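Local coordinates for glycerophosphodiester phosphodiesterase (Parabacteroides distasonis, PDB 3NO3), which belongs to the glycerophosphodiester phosphodiesterase family of TIM-barrel proteins and holds a magnesium ion, at residues H43-V51 with I63-L71; D134-C143 with C150-N159. All coordinates share one frame; numbering follows the deposited sequence. Where two conformers were deposited one is given.

Contact 1. Residues H43-V51 with I63-L71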
ATOM      1  N   HIS A  43      -0.615  10.996  -3.982  1.00 13.40           N
ATOM      2  CA  HIS A  43       0.001  12.326  -3.856  1.00 13.87           C
ATOM      3  C   HIS A  43      -1.086  13.401  -3.672  1.00 13.54           C
ATOM      4  O   HIS A  43      -2.198  13.266  -4.186  1.00 14.59           O
ATOM      5  CB  HIS A  43       0.693  12.738  -5.134  1.00 13.43           C
ATOM      6  CG  HIS A  43       1.778  11.839  -5.601  1.00 12.59           C
ATOM      7  ND1 HIS A  43       3.107  12.123  -5.395  1.00 12.71           N
ATOM      8  CD2 HIS A  43       1.742  10.727  -6.375  1.00 12.60           C
ATOM      9  CE1 HIS A  43       3.842  11.186  -5.965  1.00 12.95           C
ATOM     10  NE2 HIS A  43       3.039  10.319  -6.555  1.00 14.07           N
ATOM     11  N   LEU A  44      -0.698  14.486  -3.033  1.00 13.09           N
ATOM     12  CA  LEU A  44      -1.424  15.725  -2.898  1.00 12.83           C
ATOM     13  C   LEU A  44      -0.869  16.732  -3.939  1.00 13.49           C
ATOM     14  O   LEU A  44       0.342  17.082  -3.926  1.00 13.96           O
ATOM     15  CB  LEU A  44      -1.287  16.285  -1.464  1.00 12.86           C
ATOM     16  CG  LEU A  44      -2.270  17.385  -1.055  1.00 15.68           C
ATOM     17  CD1 LEU A  44      -3.760  16.889  -1.053  1.00 11.15           C
ATOM     18  CD2 LEU A  44      -1.836  18.002   0.348  1.00  9.11           C
ATOM     19  N   THR A  45      -1.753  17.208  -4.820  1.00 12.66           N
ATOM     20  CA  THR A  45      -1.418  18.239  -5.812  1.00 13.13           C
ATOM     21  C   THR A  45      -1.226  19.595  -5.090  1.00 14.39           C
ATOM     22  O   THR A  45      -1.567  19.722  -3.908  1.00 13.63           O
ATOM     23  CB  THR A  45      -2.486  18.365  -6.907  1.00 13.68           C
ATOM     24  OG1 THR A  45      -3.696  18.918  -6.341  1.00 12.37           O
ATOM     25  CG2 THR A  45      -2.764  16.987  -7.639  1.00 13.44           C
ATOM     26  N   ALA A  46      -0.652  20.569  -5.800  1.00 14.43           N
ATOM     27  CA  ALA A  46      -0.426  21.929  -5.292  1.00 15.78           C
ATOM     28  C   ALA A  46      -1.691  22.552  -4.693  1.00 15.68           C
ATOM     29  O   ALA A  46      -1.645  23.235  -3.645  1.00 14.89           O
ATOM     30  CB  ALA A  46       0.127  22.851  -6.436  1.00 16.12           C
ATOM     31  N   ASP A  47      -2.806  22.307  -5.387  1.00 15.63           N
ATOM     32  CA  ASP A  47      -4.139  22.736  -4.980  1.00 16.67           C
ATOM     33  C   ASP A  47      -4.935  21.735  -4.133  1.00 15.94           C
ATOM     34  O   ASP A  47      -6.165  21.824  -4.064  1.00 15.13           O
ATOM     35  CB  ASP A  47      -4.942  23.269  -6.213  1.00 16.84           C
ATOM     36  CG  ASP A  47      -5.279  22.217  -7.243  1.00 18.66           C
ATOM     37  OD1 ASP A  47      -4.567  21.190  -7.386  1.00 17.28           O
ATOM     38  OD2 ASP A  47      -6.301  22.421  -7.954  1.00 18.63           O
ATOM     39  N   ASN A  48      -4.238  20.831  -3.449  1.00 15.21           N
ATOM     40  CA  ASN A  48      -4.790  19.952  -2.411  1.00 14.83           C
ATOM     41  C   ASN A  48      -5.837  18.930  -2.904  1.00 14.35           C
ATOM     42  O   ASN A  48      -6.737  18.577  -2.177  1.00 15.03           O
ATOM     43  CB  ASN A  48      -5.309  20.733  -1.197  1.00 16.67           C
ATOM     44  CG  ASN A  48      -4.217  21.499  -0.463  1.00 17.03           C
ATOM     45  OD1 ASN A  48      -3.036  21.387  -0.760  1.00 18.57           O
ATOM     46  ND2 ASN A  48      -4.628  22.276   0.531  1.00 20.87           N
ATOM     47  N   VAL A  49      -5.654  18.433  -4.126  1.00 14.44           N
ATOM     48  CA  VAL A  49      -6.418  17.314  -4.665  1.00 13.53           C
ATOM     49  C   VAL A  49      -5.555  16.057  -4.532  1.00 13.18           C
ATOM     50  O   VAL A  49      -4.351  16.058  -4.859  1.00 13.04           O
ATOM     51  CB  VAL A  49      -6.848  17.542  -6.110  1.00 12.42           C
ATOM     52  CG1 VAL A  49      -7.633  16.295  -6.678  1.00 10.74           C
ATOM     53  CG2 VAL A  49      -7.680  18.833  -6.255  1.00 13.72           C
ATOM     54  N   LEU A  50      -6.150  15.003  -4.000  1.00 12.99           N
ATOM     55  CA  LEU A  50      -5.454  13.734  -3.849  1.00 13.02           C
ATOM     56  C   LEU A  50      -5.636  12.928  -5.138  1.00 12.57           C
ATOM     57  O   LEU A  50      -6.743  12.726  -5.578  1.00 12.11           O
ATOM     58  CB  LEU A  50      -5.995  12.973  -2.615  1.00 11.69           C
ATOM     59  CG  LEU A  50      -5.630  13.629  -1.260  1.00 14.40           C
ATOM     60  CD1 LEU A  50      -6.546  13.107  -0.197  1.00 13.96           C
ATOM     61  CD2 LEU A  50      -4.148  13.344  -0.895  1.00 10.27           C
ATOM     62  N   VAL A  51      -4.537  12.443  -5.690  1.00 12.60           N
ATOM     63  CA  VAL A  51      -4.539  11.646  -6.938  1.00 13.48           C
ATOM     64  C   VAL A  51      -3.711  10.407  -6.721  1.00 14.20           C
ATOM     65  O   VAL A  51      -2.897  10.367  -5.788  1.00 14.55           O
ATOM     66  CB  VAL A  51      -3.992  12.468  -8.125  1.00 13.67           C
ATOM     67  CG1 VAL A  51      -4.880  13.721  -8.387  1.00 11.78           C
ATOM     68  CG2 VAL A  51      -2.496  12.913  -7.873  1.00 15.49           C
ATOM     69  N   ILE A  63       4.013  16.196  -9.764  1.00 15.01           N
ATOM     70  CA  ILE A  63       2.593  16.138  -9.339  1.00 14.66           C
ATOM     71  C   ILE A  63       2.322  17.078  -8.166  1.00 14.64           C
ATOM     72  O   ILE A  63       1.378  17.831  -8.188  1.00 13.57           O
ATOM     73  CB  ILE A  63       2.156  14.679  -8.979  1.00 13.73           C
ATOM     74  CG1 ILE A  63       2.107  13.812 -10.262  1.00 13.18           C
ATOM     75  CG2 ILE A  63       0.782  14.660  -8.273  1.00 13.87           C
ATOM     76  CD1 ILE A  63       1.964  12.323  -9.966  1.00 14.40           C
ATOM     77  N   GLN A  64       3.214  17.066  -7.178  1.00 15.52           N
ATOM     78  CA  GLN A  64       3.022  17.820  -5.949  1.00 15.39           C
ATOM     79  C   GLN A  64       3.143  19.352  -6.044  1.00 15.47           C
ATOM     80  O   GLN A  64       2.723  20.054  -5.112  1.00 16.00           O
ATOM     81  CB  GLN A  64       3.905  17.242  -4.833  1.00 15.34           C
ATOM     82  CG  GLN A  64       3.520  15.804  -4.393  1.00 15.90           C
ATOM     83  CD  GLN A  64       4.521  15.224  -3.419  1.00 16.08           C
ATOM     84  OE1 GLN A  64       5.284  15.972  -2.764  1.00 12.05           O
ATOM     85  NE2 GLN A  64       4.530  13.902  -3.306  1.00 12.83           N
ATOM     86  N   SER A  65       3.721  19.846  -7.145  1.00 15.17           N
ATOM     87  CA  SER A  65       3.812  21.273  -7.410  1.00 14.50           C
ATOM     88  C   SER A  65       2.894  21.713  -8.521  1.00 14.66           C
ATOM     89  O   SER A  65       2.856  22.911  -8.798  1.00 15.10           O
ATOM     90  CB  SER A  65       5.275  21.724  -7.626  1.00 15.83           C
ATOM     91  OG  SER A  65       5.896  21.096  -8.734  1.00 15.44           O
ATOM     92  N   CYS A  66       2.113  20.777  -9.124  1.00 14.76           N
ATOM     93  CA  CYS A  66       1.239  21.109 -10.242  1.00 15.09           C
ATOM     94  C   CYS A  66      -0.198  21.205  -9.702  1.00 14.26           C
ATOM     95  O   CYS A  66      -0.543  20.521  -8.761  1.00 14.09           O
ATOM     96  CB  CYS A  66       1.307  20.054 -11.342  1.00 15.12           C
ATOM     97  SG  CYS A  66       2.750  20.280 -12.360  1.00 18.22           S
ATOM     98  N   THR A  67      -1.042  21.985 -10.329  1.00 15.09           N
ATOM     99  CA  THR A  67      -2.476  21.935 -10.011  1.00 16.89           C
ATOM    100  C   THR A  67      -3.137  20.708 -10.639  1.00 17.54           C
ATOM    101  O   THR A  67      -2.647  20.150 -11.628  1.00 17.18           O
ATOM    102  CB  THR A  67      -3.219  23.145 -10.515  1.00 17.27           C
ATOM    103  OG1 THR A  67      -3.107  23.169 -11.943  1.00 19.81           O
ATOM    104  CG2 THR A  67      -2.703  24.466  -9.843  1.00 18.47           C
ATOM    105  N   TYR A  68      -4.251  20.270 -10.055  1.00 18.10           N
ATOM    106  CA  TYR A  68      -4.998  19.143 -10.630  1.00 17.32           C
ATOM    107  C   TYR A  68      -5.420  19.418 -12.099  1.00 17.52           C
ATOM    108  O   TYR A  68      -5.358  18.515 -12.960  1.00 17.53           O
ATOM    109  CB  TYR A  68      -6.181  18.732  -9.740  1.00 16.74           C
ATOM    110  CG  TYR A  68      -7.008  17.643 -10.367  1.00 15.60           C
ATOM    111  CD1 TYR A  68      -6.464  16.368 -10.616  1.00 14.96           C
ATOM    112  CD2 TYR A  68      -8.295  17.902 -10.804  1.00 17.81           C
ATOM    113  CE1 TYR A  68      -7.190  15.377 -11.251  1.00 15.16           C
ATOM    114  CE2 TYR A  68      -9.054  16.909 -11.441  1.00 18.28           C
ATOM    115  CZ  TYR A  68      -8.500  15.657 -11.663  1.00 15.96           C
ATOM    116  OH  TYR A  68      -9.264  14.717 -12.307  1.00 16.76           O
ATOM    117  N   ASP A  69      -5.803  20.651 -12.393  1.00 19.06           N
ATOM    118  CA  ASP A  69      -6.156  21.072 -13.759  0.60 20.22           C
ATOM    119  C   ASP A  69      -5.064  20.783 -14.792  1.00 20.93           C
ATOM    120  O   ASP A  69      -5.374  20.361 -15.926  1.00 22.51           O
ATOM    121  CB  ASP A  69      -6.504  22.572 -13.804  0.60 21.37           C
ATOM    122  CG  ASP A  69      -7.214  22.968 -15.081  0.60 23.33           C
ATOM    123  OD1 ASP A  69      -8.336  22.483 -15.280  0.60 21.93           O
ATOM    124  OD2 ASP A  69      -6.655  23.747 -15.890  0.60 28.77           O
ATOM    125  N   GLU A  70      -3.789  21.015 -14.428  1.00 20.48           N
ATOM    126  CA  GLU A  70      -2.645  20.668 -15.322  1.00 21.81           C
ATOM    127  C   GLU A  70      -2.531  19.140 -15.575  1.00 20.32           C
ATOM    128  O   GLU A  70      -2.037  18.716 -16.616  1.00 21.69           O
ATOM    129  CB  GLU A  70      -1.302  21.108 -14.718  1.00 22.42           C
ATOM    130  CG  GLU A  70      -1.028  22.563 -14.662  1.00 25.76           C
ATOM    131  CD  GLU A  70       0.297  22.857 -13.938  1.00 29.55           C
ATOM    132  OE1 GLU A  70       1.355  22.793 -14.589  1.00 35.56           O
ATOM    133  OE2 GLU A  70       0.282  23.144 -12.727  1.00 27.03           O
ATOM    134  N   LEU A  71      -2.943  18.318 -14.603  1.00 18.38           N
ATOM    135  CA  LEU A  71      -2.716  16.870 -14.631  1.00 18.07           C
ATOM    136  C   LEU A  71      -3.905  16.019 -15.097  1.00 17.77           C
ATOM    137  O   LEU A  71      -3.720  14.832 -15.414  1.00 18.14           O
ATOM    138  CB  LEU A  71      -2.340  16.381 -13.215  1.00 17.43           C
ATOM    139  CG  LEU A  71      -1.126  17.057 -12.539  1.00 18.27           C
ATOM    140  CD1 LEU A  71      -1.124  16.619 -11.087  1.00 16.64           C
ATOM    141  CD2 LEU A  71       0.199  16.708 -13.241  1.00 17.27           C
TER
HETATM  142  O   HOH W   1       1.693  19.073  -2.739  1.00 14.03           O
HETATM  143  O   HOH W   2      -6.611  22.648 -10.598  1.00 18.35           O
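D47 turns its carboxylate towards Y68 by placing CG between its own backbone N and carbonyl carbon (chi1 67°), while Y68, with CG on the far side from its N (chi1 176°), sets its ring against V49 and V51. The setting is a beta hairpin of a TIM-barrel protein: strands 37-44 and 50-52 are joined through a type I turn from T45 to N48, and residues 63-71 pack along it. D47 OD1 is gripped from opposite faces of its plane, accepting from Y68 N at 2.8 Å on the syn side and from T45 OG1 at 2.6 Å on the anti side. The same threonine hydroxyl accepts from V49 N at 3.0 Å, a role that suits threonine: its hydroxyl can donate to D47 OD1 and accept from V49 N at once. Through a water, D47 OD2 also reaches D69 N. T67, at the N-cap position of the short helix 68-71, forms a capping box with E70, T67 N donating to E70 OE2 at 3.0 Å and T67 OG1 receiving a weak bond from E70 N. A46 has a methyl small enough to rest against C66 O, and its N donates to that oxygen at 3.0 Å from above the carbonyl plane.

The apolar part of the contact is made by V49, V51 and I63. V49 CG1 covers one face of the Y68 ring, and V51 CG1 meets the same ring obliquely. V51 CG2 touches I63 CG2 at 3.7 Å, while I63 CD1 lies over a face of the H43 imidazole, 4.2 Å from its centroid. Q64 suits the imidazole edge because its amide nitrogen has two hydrogens: one serves S106 O, and in the other bond Q64 NE2 meets H43 ND1 at 3.1 Å, near the ring plane, with the amide and ring planes 53° apart.

Contact 2. Residues D134-C143 with C150-N159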
ATOM      1  N   ASP A 134      -5.877   0.578   5.312  1.00 16.91           N
ATOM      2  CA  ASP A 134      -4.624   0.491   6.068  1.00 17.33           C
ATOM      3  C   ASP A 134      -3.631   1.450   5.415  1.00 15.55           C
ATOM      4  O   ASP A 134      -3.600   1.567   4.195  1.00 17.05           O
ATOM      5  CB  ASP A 134      -4.045  -0.931   5.989  1.00 17.52           C
ATOM      6  CG  ASP A 134      -4.955  -2.001   6.560  1.00 20.96           C
ATOM      7  OD1 ASP A 134      -6.017  -1.723   7.194  1.00 21.35           O
ATOM      8  OD2 ASP A 134      -4.568  -3.171   6.370  1.00 25.07           O
ATOM      9  N   TYR A 135      -2.846   2.176   6.211  1.00 15.59           N
ATOM     10  CA  TYR A 135      -1.914   3.165   5.689  1.00 14.31           C
ATOM     11  C   TYR A 135      -0.471   2.664   5.767  1.00 15.31           C
ATOM     12  O   TYR A 135      -0.064   1.969   6.748  1.00 16.06           O
ATOM     13  CB  TYR A 135      -2.030   4.476   6.500  1.00 15.00           C
ATOM     14  CG  TYR A 135      -3.396   5.103   6.446  1.00 15.60           C
ATOM     15  CD1 TYR A 135      -3.851   5.721   5.274  1.00 18.25           C
ATOM     16  CD2 TYR A 135      -4.236   5.086   7.547  1.00 16.58           C
ATOM     17  CE1 TYR A 135      -5.114   6.308   5.196  1.00 18.62           C
ATOM     18  CE2 TYR A 135      -5.553   5.658   7.478  1.00 19.03           C
ATOM     19  CZ  TYR A 135      -5.977   6.262   6.279  1.00 19.02           C
ATOM     20  OH  TYR A 135      -7.234   6.879   6.207  1.00 16.83           O
ATOM     21  N   ILE A 136       0.297   3.013   4.744  1.00 15.09           N
ATOM     22  CA  ILE A 136       1.731   2.748   4.696  1.00 15.70           C
ATOM     23  C   ILE A 136       2.441   3.987   4.160  1.00 15.20           C
ATOM     24  O   ILE A 136       1.865   4.703   3.350  1.00 16.34           O
ATOM     25  CB  ILE A 136       2.060   1.488   3.861  1.00 15.22           C
ATOM     26  CG1 ILE A 136       1.719   1.648   2.363  1.00 13.33           C
ATOM     27  CG2 ILE A 136       1.288   0.226   4.417  1.00 16.61           C
ATOM     28  CD1 ILE A 136       2.112   0.402   1.452  1.00 14.47           C
ATOM     29  N   SER A 137       3.683   4.255   4.567  1.00 15.31           N
ATOM     30  CA  SER A 137       4.434   5.386   3.990  1.00 15.03           C
ATOM     31  C   SER A 137       5.923   5.231   4.265  1.00 16.16           C
ATOM     32  O   SER A 137       6.305   4.715   5.312  1.00 17.23           O
ATOM     33  CB  SER A 137       3.957   6.737   4.568  1.00 15.44           C
ATOM     34  OG  SER A 137       4.543   7.846   3.929  1.00 14.33           O
ATOM     35  N   PHE A 138       6.759   5.686   3.344  1.00 16.09           N
ATOM     36  CA  PHE A 138       8.169   5.908   3.656  1.00 17.01           C
ATOM     37  C   PHE A 138       8.423   7.072   4.576  1.00 16.04           C
ATOM     38  O   PHE A 138       9.524   7.161   5.129  1.00 16.77           O
ATOM     39  CB  PHE A 138       8.985   6.177   2.370  1.00 17.80           C
ATOM     40  CG  PHE A 138       9.190   4.928   1.524  1.00 19.00           C
ATOM     41  CD1 PHE A 138      10.259   4.081   1.769  1.00 21.18           C
ATOM     42  CD2 PHE A 138       8.313   4.602   0.509  1.00 19.10           C
ATOM     43  CE1 PHE A 138      10.435   2.914   1.008  1.00 22.10           C
ATOM     44  CE2 PHE A 138       8.507   3.459  -0.272  1.00 18.40           C
ATOM     45  CZ  PHE A 138       9.560   2.625  -0.011  1.00 19.89           C
ATOM     46  N   ASN A 139       7.469   8.006   4.667  1.00 16.48           N
ATOM     47  CA  ASN A 139       7.673   9.240   5.390  1.00 16.76           C
ATOM     48  C   ASN A 139       7.216   9.148   6.819  1.00 16.12           C
ATOM     49  O   ASN A 139       6.024   8.896   7.088  1.00 15.52           O
ATOM     50  CB  ASN A 139       6.905  10.395   4.706  1.00 16.44           C
ATOM     51  CG  ASN A 139       7.282  11.736   5.288  1.00 17.74           C
ATOM     52  OD1 ASN A 139       6.678  12.196   6.272  1.00 16.22           O
ATOM     53  ND2 ASN A 139       8.333  12.353   4.724  1.00 17.67           N
HETATM   54  N   MSE A 140       8.111   9.442   7.737  1.00 15.95           N
HETATM   55  CA  MSE A 140       7.803   9.305   9.157  1.00 16.54           C
HETATM   56  C   MSE A 140       6.807  10.336   9.655  1.00 15.85           C
HETATM   57  O   MSE A 140       5.972  10.008  10.484  1.00 16.12           O
HETATM   58  CB  MSE A 140       9.089   9.404   9.982  1.00 17.30           C
HETATM   59  CG  MSE A 140       8.899   9.245  11.495  1.00 20.53           C
HETATM   60 SE   MSE A 140       7.905   7.656  12.054  0.75 19.03          SE
HETATM   61  CE  MSE A 140       9.346   6.406  11.789  1.00 18.65           C
ATOM     62  N   ASP A 141       6.873  11.556   9.122  1.00 15.97           N
ATOM     63  CA  ASP A 141       5.894  12.612   9.506  1.00 15.99           C
ATOM     64  C   ASP A 141       4.475  12.246   9.067  1.00 15.89           C
ATOM     65  O   ASP A 141       3.524  12.434   9.850  1.00 15.07           O
ATOM     66  CB  ASP A 141       6.345  13.992   8.990  1.00 17.19           C
ATOM     67  CG  ASP A 141       7.739  14.374   9.502  1.00 18.02           C
ATOM     68  OD1 ASP A 141       7.846  14.557  10.725  1.00 21.02           O
ATOM     69  OD2 ASP A 141       8.693  14.451   8.711  1.00 21.10           O
ATOM     70  N   ALA A 142       4.332  11.645   7.875  1.00 14.42           N
ATOM     71  CA  ALA A 142       3.038  11.149   7.422  1.00 15.25           C
ATOM     72  C   ALA A 142       2.501  10.039   8.342  1.00 14.95           C
ATOM     73  O   ALA A 142       1.371  10.094   8.743  1.00 15.32           O
ATOM     74  CB  ALA A 142       3.117  10.620   5.969  1.00 13.24           C
ATOM     75  N   CYS A 143       3.329   9.035   8.611  1.00 15.32           N
ATOM     76  CA  CYS A 143       2.968   7.906   9.492  1.00 14.85           C
ATOM     77  C   CYS A 143       2.528   8.395  10.873  1.00 15.56           C
ATOM     78  O   CYS A 143       1.522   7.966  11.370  1.00 14.50           O
ATOM     79  CB  CYS A 143       4.148   6.963   9.661  1.00 15.50           C
ATOM     80  SG  CYS A 143       4.636   6.041   8.149  1.00 16.51           S
ATOM     81  N   CYS A 150      -5.796   8.485  13.564  1.00 18.00           N
ATOM     82  CA  CYS A 150      -6.499   7.225  13.500  1.00 19.70           C
ATOM     83  C   CYS A 150      -5.841   6.187  14.407  1.00 19.64           C
ATOM     84  O   CYS A 150      -5.240   5.201  13.919  1.00 19.46           O
ATOM     85  CB  CYS A 150      -6.539   6.707  12.079  1.00 19.66           C
ATOM     86  SG  CYS A 150      -7.383   7.819  10.958  1.00 24.70           S
ATOM     87  N   PRO A 151      -5.990   6.370  15.721  1.00 21.66           N
ATOM     88  CA  PRO A 151      -5.365   5.400  16.615  1.00 22.68           C
ATOM     89  C   PRO A 151      -5.816   3.948  16.510  1.00 23.45           C
ATOM     90  O   PRO A 151      -5.077   3.120  17.020  1.00 23.44           O
ATOM     91  CB  PRO A 151      -5.648   5.952  18.025  1.00 23.83           C
ATOM     92  CG  PRO A 151      -6.746   6.927  17.854  1.00 26.22           C
ATOM     93  CD  PRO A 151      -6.798   7.381  16.447  1.00 22.26           C
ATOM     94  N   LYS A 152      -6.982   3.655  15.909  1.00 23.50           N
ATOM     95  CA  LYS A 152      -7.469   2.289  15.716  1.00 24.33           C
ATOM     96  C   LYS A 152      -7.198   1.753  14.331  1.00 22.71           C
ATOM     97  O   LYS A 152      -7.559   0.608  14.069  1.00 22.56           O
ATOM     98  CB  LYS A 152      -8.994   2.172  15.987  1.00 25.91           C
ATOM     99  CG  LYS A 152      -9.532   2.728  17.334  1.00 30.16           C
ATOM    100  CD  LYS A 152      -8.673   2.372  18.563  1.00 34.28           C
ATOM    101  N   SER A 153      -6.598   2.549  13.433  1.00 21.03           N
ATOM    102  CA  SER A 153      -6.292   2.095  12.073  1.00 20.92           C
ATOM    103  C   SER A 153      -4.918   1.403  12.010  1.00 20.17           C
ATOM    104  O   SER A 153      -4.086   1.547  12.904  1.00 20.89           O
ATOM    105  CB  SER A 153      -6.310   3.256  11.078  1.00 20.00           C
ATOM    106  OG  SER A 153      -7.619   3.768  10.949  1.00 20.64           O
ATOM    107  N   GLU A 154      -4.712   0.641  10.943  1.00 19.86           N
ATOM    108  CA  GLU A 154      -3.426   0.024  10.682  1.00 18.74           C
ATOM    109  C   GLU A 154      -2.514   1.077  10.030  1.00 17.27           C
ATOM    110  O   GLU A 154      -2.937   1.776   9.100  1.00 15.96           O
ATOM    111  CB  GLU A 154      -3.600  -1.172   9.777  1.00 19.35           C
ATOM    112  CG  GLU A 154      -4.461  -2.330  10.348  1.00 21.38           C
ATOM    113  CD  GLU A 154      -3.816  -2.928  11.569  1.00 25.98           C
ATOM    114  OE1 GLU A 154      -2.642  -3.332  11.502  1.00 28.69           O
ATOM    115  OE2 GLU A 154      -4.445  -2.897  12.621  1.00 29.76           O
ATOM    116  N   VAL A 155      -1.294   1.221  10.565  1.00 17.56           N
ATOM    117  CA  VAL A 155      -0.247   2.065  10.029  1.00 15.93           C
ATOM    118  C   VAL A 155       1.106   1.292  10.031  1.00 17.05           C
ATOM    119  O   VAL A 155       1.563   0.858  11.109  1.00 17.52           O
ATOM    120  CB  VAL A 155      -0.070   3.369  10.796  1.00 16.64           C
ATOM    121  CG1 VAL A 155       0.939   4.228  10.078  1.00 12.33           C
ATOM    122  CG2 VAL A 155      -1.417   4.129  10.982  1.00 14.54           C
ATOM    123  N   SER A 156       1.735   1.116   8.855  1.00 15.99           N
ATOM    124  CA  SER A 156       3.028   0.441   8.748  1.00 16.39           C
ATOM    125  C   SER A 156       4.096   1.332   8.125  1.00 17.54           C
ATOM    126  O   SER A 156       3.808   2.121   7.221  1.00 18.21           O
ATOM    127  CB  SER A 156       2.931  -0.866   7.990  1.00 17.05           C
ATOM    128  OG  SER A 156       1.966  -1.675   8.564  1.00 20.22           O
ATOM    129  N   TYR A 157       5.333   1.188   8.596  1.00 17.12           N
ATOM    130  CA  TYR A 157       6.433   1.972   8.070  1.00 16.83           C
ATOM    131  C   TYR A 157       7.061   1.236   6.903  1.00 17.46           C
ATOM    132  O   TYR A 157       7.254   0.014   6.993  1.00 18.29           O
ATOM    133  CB  TYR A 157       7.471   2.145   9.145  1.00 17.37           C
ATOM    134  CG  TYR A 157       8.576   3.123   8.907  1.00 16.57           C
ATOM    135  CD1 TYR A 157       8.329   4.424   8.430  1.00 18.41           C
ATOM    136  CD2 TYR A 157       9.860   2.819   9.285  1.00 20.89           C
ATOM    137  CE1 TYR A 157       9.333   5.323   8.281  1.00 20.06           C
ATOM    138  CE2 TYR A 157      10.880   3.736   9.172  1.00 21.83           C
ATOM    139  CZ  TYR A 157      10.612   4.991   8.693  1.00 23.81           C
ATOM    140  OH  TYR A 157      11.642   5.862   8.558  1.00 22.37           O
ATOM    141  N   LEU A 158       7.441   1.966   5.840  1.00 16.90           N
ATOM    142  CA  LEU A 158       8.090   1.365   4.669  1.00 17.07           C
ATOM    143  C   LEU A 158       9.619   1.416   4.631  1.00 18.34           C
ATOM    144  O   LEU A 158      10.220   0.672   3.888  1.00 18.51           O
ATOM    145  CB  LEU A 158       7.551   1.988   3.367  1.00 16.57           C
ATOM    146  CG  LEU A 158       6.171   1.529   2.905  1.00 16.04           C
ATOM    147  CD1 LEU A 158       5.661   2.554   1.854  1.00 14.07           C
ATOM    148  CD2 LEU A 158       6.194   0.103   2.316  1.00 16.06           C
ATOM    149  N   ASN A 159      10.257   2.288   5.405  1.00 18.68           N
ATOM    150  CA  ASN A 159      11.640   2.700   5.038  1.00 20.21           C
ATOM    151  C   ASN A 159      12.760   1.761   5.486  1.00 21.73           C
ATOM    152  O   ASN A 159      13.891   1.839   4.958  1.00 23.38           O
ATOM    153  CB  ASN A 159      11.901   4.111   5.543  1.00 20.04           C
ATOM    154  CG  ASN A 159      13.071   4.756   4.863  1.00 23.04           C
ATOM    155  OD1 ASN A 159      13.064   4.866   3.665  1.00 23.80           O
ATOM    156  ND2 ASN A 159      14.118   5.139   5.627  1.00 23.78           N
TER
HETATM  157  O   HOH W   3      -6.900   0.124   9.003  1.00 21.50           O
HETATM  158  O   HOH W   4      -0.799  -0.672   7.536  1.00 19.25           O
HETATM  159  O   HOH W   5      11.823   8.013   6.250  1.00 43.11           O
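The ring of Y157 lies between the methyl of M140, a selenomethionine, on one face and the backbone N of N159 on the other. This is part of a beta-alpha-beta unit of the TIM barrel, in which strand 133-137 runs through helix 140-149 to the parallel strand 155-157. M140 starts extended, CG anti to the backbone N, then bends at chi2 and chi3, and this bend carries CE over the ring, 3.8 Å from its centroid in a CH-pi contact; the flexible side chain crosses the tyrosine at about a right angle. C143 SG comes instead to the ring edge, 4.0 Å from Y157 CD1, a sulfur-aromatic contact. The phenol oxygen is held by E161 and joined to F138 O through a water.

F138 turns its ring flat onto L158, whose CB stands 3.6 Å above the ring centre, while N159 OD1 meets the F138 ring at its edge, amide and ring planes 81° apart, and N159 ND2 is bonded to E161. L158 CD1 also meets I136 CG1 at 4.1 Å, apolar branches suiting both places. I136 and S156 share a sheet face near the magnesium; I136 touches E103, one of its ligands. On the reverse face, Y135 stacks on F146 and V155 packs on C143. D134 and E154 run side by side; R99, in a salt bridge with D134, probably offsets the like charges, while T173 is hydrogen-bonded to E154 OE1.

Between the backbones of the two strands, Y135 N donates to E154 O almost straight, at 178°, and S156 N answers to Y135 O. N139 suits the N-cap, its short amide reaching the first helical NH groups: N139 OD1 accepts from A142 N at 2.9 Å, in the carbonyl plane and on a lone pair.

Overall arrangement
Contact 1 comes first along the chain and closes before contact 2 opens; their centres lie about 21 Å apart, and the nearest atoms about 9 Å, without touching. Both reach the same curled sheet, in which strand 99-104 stands between strand 37-44 of contact 1 and strand 133-137 of contact 2. Contact 2 is buried in the barrel wall, the I136 side chain about 5 Å from a magnesium ion, whereas the centre of contact 1 is about 20 Å from the centre of the chain, although the H43 side chain is still about 9 Å from a magnesium ion. The metal ligands E39, D41 and E103 belong to strands 37-44 and 99-104, so contact 1 continues from one metal-binding strand and contact 2 lies beside the other.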